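Local coordinates for protein Cif-like 1 (PDB 7JQY) that is a Cif-like epoxide hydrolase with an alpha/beta hydrolase fold, probably acting by hydrolytic opening of epoxides, and assembles as an octamer, at residues 249-260 with 273-284. The protein carries 1 engineered substitution. Sequence-based numbering, arbitrary orientation.
Sequences PVLALAGDKSNG and DVRGAVAPNTGH
A252 and R275 join two parallel strands, 250-255 and 274-279, at the edge of the alpha/beta hydrolase sheet within this chain; A252 N reaches R275 O at 3.0 Å. Their axes come within 4.6 Å and are inclined by 15°; helix 262-268 connects them, making a beta-alpha-beta unit. At the start of the pair V250 O is gripped twice: R275 N donates at 3.1 Å, while R275 NH1 bends back to it at 3.0 Å, standing 40° above the carbonyl plane. The same guanidinium forms a salt bridge with D273, whose individual bonds are weak, and a further one with E304. On the face that carries L251, R275, L253 and A277, L253 CD2 packs on A277 CB at 3.8 Å, with helix 291-303 covering it, whereas A252 and V274 face helix 262-268.

Beyond the strands, D256 ties the two loops together. Its CG sits between the backbone N and carbonyl carbon (chi1 62°), which directs the carboxylate at the neighbouring loop: OD1 accepts from T282 N at 3.0 Å on its syn side, and OD2 takes N281 N from above the carboxylate plane, also at 3.0 Å. K257 N answers with a bond to T282 O, and a water spans G255 N and G283 O. T282 OG1 is held by P280 O and N290.

Farther along, H284 lies near what is probably the nucleophile elbow, where S123 is an engineered residue, and where the fold usually carries its catalytic histidine; S258 OG meets the ring edge in plane, 3.1 Å from H284 ND1.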
ATOM      1  N   PRO B 249      42.132 -32.946   6.741  1.00 52.98           N
ATOM      2  CA  PRO B 249      41.684 -32.597   8.096  1.00 54.82           C
ATOM      3  C   PRO B 249      40.449 -31.707   8.070  1.00 56.29           C
ATOM      4  O   PRO B 249      40.323 -30.800   7.240  1.00 52.93           O
ATOM      5  CB  PRO B 249      42.890 -31.863   8.695  1.00 55.55           C
ATOM      6  CG  PRO B 249      44.056 -32.319   7.896  1.00 53.95           C
ATOM      7  CD  PRO B 249      43.536 -32.562   6.507  1.00 52.94           C
ATOM      8  N   VAL B 250      39.537 -31.975   9.000  1.00 54.38           N
ATOM      9  CA  VAL B 250      38.251 -31.299   9.073  1.00 51.71           C
ATOM     10  C   VAL B 250      38.044 -30.787  10.488  1.00 53.33           C
ATOM     11  O   VAL B 250      38.355 -31.484  11.462  1.00 56.92           O
ATOM     12  CB  VAL B 250      37.095 -32.233   8.664  1.00 52.26           C
ATOM     13  CG1 VAL B 250      35.751 -31.550   8.894  1.00 48.60           C
ATOM     14  CG2 VAL B 250      37.260 -32.667   7.211  1.00 49.47           C
ATOM     15  N   LEU B 251      37.545 -29.556  10.596  1.00 52.86           N
ATOM     16  CA  LEU B 251      37.202 -28.923  11.864  1.00 50.62           C
ATOM     17  C   LEU B 251      35.706 -28.652  11.878  1.00 50.74           C
ATOM     18  O   LEU B 251      35.161 -28.157  10.884  1.00 47.64           O
ATOM     19  CB  LEU B 251      37.985 -27.620  12.061  1.00 50.92           C
ATOM     20  CG  LEU B 251      37.591 -26.705  13.226  1.00 53.10           C
ATOM     21  CD1 LEU B 251      37.980 -27.316  14.557  1.00 48.82           C
ATOM     22  CD2 LEU B 251      38.219 -25.317  13.063  1.00 49.92           C
ATOM     23  N   ALA B 252      35.042 -29.013  12.982  1.00 49.46           N
ATOM     24  CA  ALA B 252      33.605 -28.823  13.155  1.00 49.42           C
ATOM     25  C   ALA B 252      33.352 -27.916  14.354  1.00 49.68           C
ATOM     26  O   ALA B 252      33.865 -28.177  15.450  1.00 52.37           O
ATOM     27  CB  ALA B 252      32.888 -30.166  13.350  1.00 51.75           C
ATOM     28  N   LEU B 253      32.554 -26.859  14.153  1.00 47.24           N
ATOM     29  CA  LEU B 253      32.280 -25.873  15.197  1.00 47.44           C
ATOM     30  C   LEU B 253      30.804 -25.495  15.218  1.00 45.75           C
ATOM     31  O   LEU B 253      30.164 -25.411  14.169  1.00 40.91           O
ATOM     32  CB  LEU B 253      33.109 -24.602  15.003  1.00 43.98           C
ATOM     33  CG  LEU B 253      34.625 -24.732  14.931  1.00 46.23           C
ATOM     34  CD1 LEU B 253      35.238 -23.410  14.465  1.00 48.22           C
ATOM     35  CD2 LEU B 253      35.189 -25.141  16.275  1.00 46.82           C
ATOM     36  N   ALA B 254      30.276 -25.247  16.420  1.00 44.68           N
ATOM     37  CA  ALA B 254      28.902 -24.782  16.583  1.00 41.92           C
ATOM     38  C   ALA B 254      28.729 -24.215  17.985  1.00 41.05           C
ATOM     39  O   ALA B 254      29.546 -24.454  18.877  1.00 46.19           O
ATOM     40  CB  ALA B 254      27.890 -25.903  16.319  1.00 41.70           C
ATOM     41  N   GLY B 255      27.674 -23.420  18.159  1.00 40.39           N
ATOM     42  CA  GLY B 255      27.411 -22.825  19.457  1.00 41.57           C
ATOM     43  C   GLY B 255      26.684 -23.781  20.387  1.00 43.48           C
ATOM     44  O   GLY B 255      25.883 -24.614  19.963  1.00 43.10           O
ATOM     45  N   ASP B 256      26.950 -23.641  21.690  1.00 41.78           N
ATOM     46  CA  ASP B 256      26.328 -24.543  22.653  1.00 44.91           C
ATOM     47  C   ASP B 256      24.831 -24.309  22.771  1.00 45.02           C
ATOM     48  O   ASP B 256      24.115 -25.196  23.249  1.00 43.61           O
ATOM     49  CB  ASP B 256      26.979 -24.416  24.037  1.00 45.80           C
ATOM     50  CG  ASP B 256      26.832 -23.029  24.636  1.00 48.46           C
ATOM     51  OD1 ASP B 256      26.412 -22.099  23.915  1.00 47.11           O
ATOM     52  OD2 ASP B 256      27.123 -22.872  25.843  1.00 49.58           O
ATOM     53  N   LYS B 257      24.338 -23.138  22.370  1.00 42.56           N
ATOM     54  CA  LYS B 257      22.913 -22.855  22.457  1.00 42.52           C
ATOM     55  C   LYS B 257      22.170 -23.194  21.178  1.00 40.51           C
ATOM     56  O   LYS B 257      20.962 -22.947  21.097  1.00 39.51           O
ATOM     57  CB  LYS B 257      22.682 -21.383  22.807  1.00 36.51           C
ATOM     58  CG  LYS B 257      23.365 -20.923  24.069  1.00 41.03           C
ATOM     59  CD  LYS B 257      22.734 -21.567  25.295  1.00 45.09           C
ATOM     60  CE  LYS B 257      23.278 -20.958  26.574  1.00 45.62           C
ATOM     61  NZ  LYS B 257      22.903 -21.752  27.767  1.00 51.86           N
ATOM     62  N   SER B 258      22.841 -23.818  20.212  1.00 41.44           N
ATOM     63  CA  SER B 258      22.167 -24.239  18.994  1.00 41.05           C
ATOM     64  C   SER B 258      22.544 -25.694  18.709  1.00 45.10           C
ATOM     65  O   SER B 258      22.191 -26.580  19.502  1.00 45.39           O
ATOM     66  CB  SER B 258      22.541 -23.262  17.860  1.00 41.00           C
ATOM     67  OG  SER B 258      22.201 -23.719  16.565  1.00 42.67           O
ATOM     68  N   ASN B 259      23.305 -25.972  17.644  1.00 41.31           N
ATOM     69  CA  ASN B 259      23.564 -27.378  17.318  1.00 45.91           C
ATOM     70  C   ASN B 259      24.682 -27.985  18.163  1.00 46.34           C
ATOM     71  O   ASN B 259      24.697 -29.200  18.374  1.00 41.41           O
ATOM     72  CB  ASN B 259      23.911 -27.535  15.837  1.00 43.18           C
ATOM     73  CG  ASN B 259      22.677 -27.637  14.969  1.00 48.09           C
ATOM     74  OD1 ASN B 259      21.635 -28.123  15.415  1.00 49.08           O
ATOM     75  ND2 ASN B 259      22.776 -27.158  13.728  1.00 43.60           N
ATOM     76  N   GLY B 260      25.623 -27.164  18.628  1.00 46.71           N
ATOM     77  CA  GLY B 260      26.630 -27.630  19.564  1.00 45.24           C
ATOM     78  C   GLY B 260      27.420 -28.813  19.039  1.00 51.23           C
ATOM     79  O   GLY B 260      28.003 -28.779  17.942  1.00 40.98           O
ATOM     80  N   ASP B 273      39.405 -37.660   9.499  1.00 58.00           N
ATOM     81  CA  ASP B 273      40.260 -36.853  10.366  1.00 56.37           C
ATOM     82  C   ASP B 273      39.451 -35.633  10.801  1.00 59.04           C
ATOM     83  O   ASP B 273      39.450 -34.598  10.130  1.00 58.45           O
ATOM     84  CB  ASP B 273      41.549 -36.452   9.631  1.00 56.65           C
ATOM     85  CG  ASP B 273      42.502 -35.669  10.512  1.00 60.24           C
ATOM     86  OD1 ASP B 273      42.246 -35.585  11.733  1.00 62.71           O
ATOM     87  OD2 ASP B 273      43.510 -35.144   9.989  1.00 59.21           O
ATOM     88  N   VAL B 274      38.772 -35.749  11.938  1.00 60.80           N
ATOM     89  CA  VAL B 274      37.860 -34.713  12.403  1.00 58.54           C
ATOM     90  C   VAL B 274      38.218 -34.334  13.829  1.00 59.96           C
ATOM     91  O   VAL B 274      38.513 -35.197  14.661  1.00 63.80           O
ATOM     92  CB  VAL B 274      36.381 -35.160  12.335  1.00 58.55           C
ATOM     93  CG1 VAL B 274      35.468 -34.024  12.759  1.00 56.13           C
ATOM     94  CG2 VAL B 274      36.022 -35.634  10.946  1.00 56.44           C
ATOM     95  N   ARG B 275      38.165 -33.038  14.110  1.00 59.07           N
ATOM     96  CA  ARG B 275      38.324 -32.489  15.444  1.00 56.99           C
ATOM     97  C   ARG B 275      37.337 -31.341  15.560  1.00 57.49           C
ATOM     98  O   ARG B 275      36.957 -30.731  14.554  1.00 54.50           O
ATOM     99  CB  ARG B 275      39.762 -32.018  15.724  1.00 58.19           C
ATOM    100  CG  ARG B 275      40.080 -30.600  15.284  1.00 55.06           C
ATOM    101  CD  ARG B 275      40.490 -30.560  13.821  1.00 57.50           C
ATOM    102  NE  ARG B 275      41.795 -31.178  13.601  1.00 61.41           N
ATOM    103  CZ  ARG B 275      42.010 -32.199  12.774  1.00 61.93           C
ATOM    104  NH1 ARG B 275      41.004 -32.731  12.094  1.00 60.63           N
ATOM    105  NH2 ARG B 275      43.234 -32.694  12.628  1.00 63.66           N
ATOM    106  N   GLY B 276      36.879 -31.076  16.780  1.00 56.51           N
ATOM    107  CA  GLY B 276      35.839 -30.083  16.940  1.00 53.23           C
ATOM    108  C   GLY B 276      35.874 -29.391  18.282  1.00 55.03           C
ATOM    109  O   GLY B 276      36.609 -29.769  19.196  1.00 59.95           O
ATOM    110  N   ALA B 277      35.061 -28.342  18.372  1.00 50.12           N
ATOM    111  CA  ALA B 277      34.881 -27.590  19.598  1.00 49.86           C
ATOM    112  C   ALA B 277      33.488 -26.990  19.574  1.00 52.10           C
ATOM    113  O   ALA B 277      32.877 -26.831  18.512  1.00 53.56           O
ATOM    114  CB  ALA B 277      35.939 -26.497  19.753  1.00 49.23           C
ATOM    115  N   VAL B 278      32.998 -26.634  20.754  1.00 47.04           N
ATOM    116  CA  VAL B 278      31.686 -26.021  20.901  1.00 48.39           C
ATOM    117  C   VAL B 278      31.886 -24.646  21.510  1.00 50.07           C
ATOM    118  O   VAL B 278      32.535 -24.517  22.556  1.00 53.15           O
ATOM    119  CB  VAL B 278      30.746 -26.868  21.779  1.00 48.13           C
ATOM    120  CG1 VAL B 278      29.551 -26.036  22.200  1.00 46.75           C
ATOM    121  CG2 VAL B 278      30.303 -28.126  21.045  1.00 48.64           C
ATOM    122  N   ALA B 279      31.333 -23.625  20.858  1.00 46.78           N
ATOM    123  CA  ALA B 279      31.509 -22.256  21.322  1.00 45.70           C
ATOM    124  C   ALA B 279      30.618 -22.006  22.532  1.00 45.07           C
ATOM    125  O   ALA B 279      29.406 -22.244  22.460  1.00 44.15           O
ATOM    126  CB  ALA B 279      31.174 -21.259  20.209  1.00 44.94           C
ATOM    127  N   PRO B 280      31.165 -21.500  23.638  1.00 48.50           N
ATOM    128  CA  PRO B 280      30.338 -21.276  24.828  1.00 47.85           C
ATOM    129  C   PRO B 280      29.447 -20.057  24.656  1.00 44.96           C
ATOM    130  O   PRO B 280      29.822 -19.079  24.003  1.00 44.50           O
ATOM    131  CB  PRO B 280      31.362 -21.060  25.952  1.00 45.95           C
ATOM    132  CG  PRO B 280      32.699 -20.896  25.295  1.00 42.85           C
ATOM    133  CD  PRO B 280      32.537 -20.991  23.806  1.00 45.75           C
ATOM    134  N   ASN B 281      28.239 -20.159  25.218  1.00 44.44           N
ATOM    135  CA  ASN B 281      27.233 -19.091  25.224  1.00 43.53           C
ATOM    136  C   ASN B 281      27.057 -18.459  23.842  1.00 42.03           C
ATOM    137  O   ASN B 281      26.999 -17.237  23.697  1.00 41.11           O
ATOM    138  CB  ASN B 281      27.587 -18.031  26.264  1.00 41.78           C
ATOM    139  CG  ASN B 281      27.432 -18.540  27.694  1.00 48.07           C
ATOM    140  OD1 ASN B 281      28.375 -18.498  28.480  1.00 48.44           O
ATOM    141  ND2 ASN B 281      26.238 -19.020  28.032  1.00 43.52           N
ATOM    142  N   THR B 282      26.890 -19.309  22.828  1.00 40.59           N
ATOM    143  CA  THR B 282      26.837 -18.879  21.435  1.00 41.99           C
ATOM    144  C   THR B 282      25.665 -19.550  20.742  1.00 41.47           C
ATOM    145  O   THR B 282      25.384 -20.729  20.979  1.00 38.71           O
ATOM    146  CB  THR B 282      28.133 -19.229  20.693  1.00 40.07           C
ATOM    147  OG1 THR B 282      29.242 -18.585  21.334  1.00 42.64           O
ATOM    148  CG2 THR B 282      28.068 -18.787  19.233  1.00 41.54           C
ATOM    149  N   GLY B 283      24.957 -18.782  19.915  1.00 40.10           N
ATOM    150  CA  GLY B 283      23.838 -19.358  19.199  1.00 36.97           C
ATOM    151  C   GLY B 283      24.206 -19.917  17.844  1.00 35.05           C
ATOM    152  O   GLY B 283      25.315 -20.411  17.636  1.00 32.75           O
ATOM    153  N   HIS B 284      23.298 -19.742  16.887  1.00 37.96           N
ATOM    154  CA  HIS B 284      23.392 -20.367  15.579  1.00 36.91           C
ATOM    155  C   HIS B 284      24.357 -19.654  14.641  1.00 35.80           C
ATOM    156  O   HIS B 284      24.839 -20.281  13.692  1.00 36.09           O
ATOM    157  CB  HIS B 284      21.996 -20.414  14.954  1.00 36.38           C
ATOM    158  CG  HIS B 284      21.904 -21.231  13.703  1.00 37.71           C
ATOM    159  ND1 HIS B 284      21.949 -22.610  13.707  1.00 40.60           N
ATOM    160  CD2 HIS B 284      21.742 -20.863  12.410  1.00 35.63           C
ATOM    161  CE1 HIS B 284      21.825 -23.056  12.469  1.00 39.44           C
ATOM    162  NE2 HIS B 284      21.704 -22.015  11.661  1.00 36.77           N
TER
HETATM  163  O   HOH W   1      26.262 -22.354  16.102  1.00 37.35           O
HETATM  164  O   HOH W   2      24.205 -19.669  29.666  1.00 48.63           O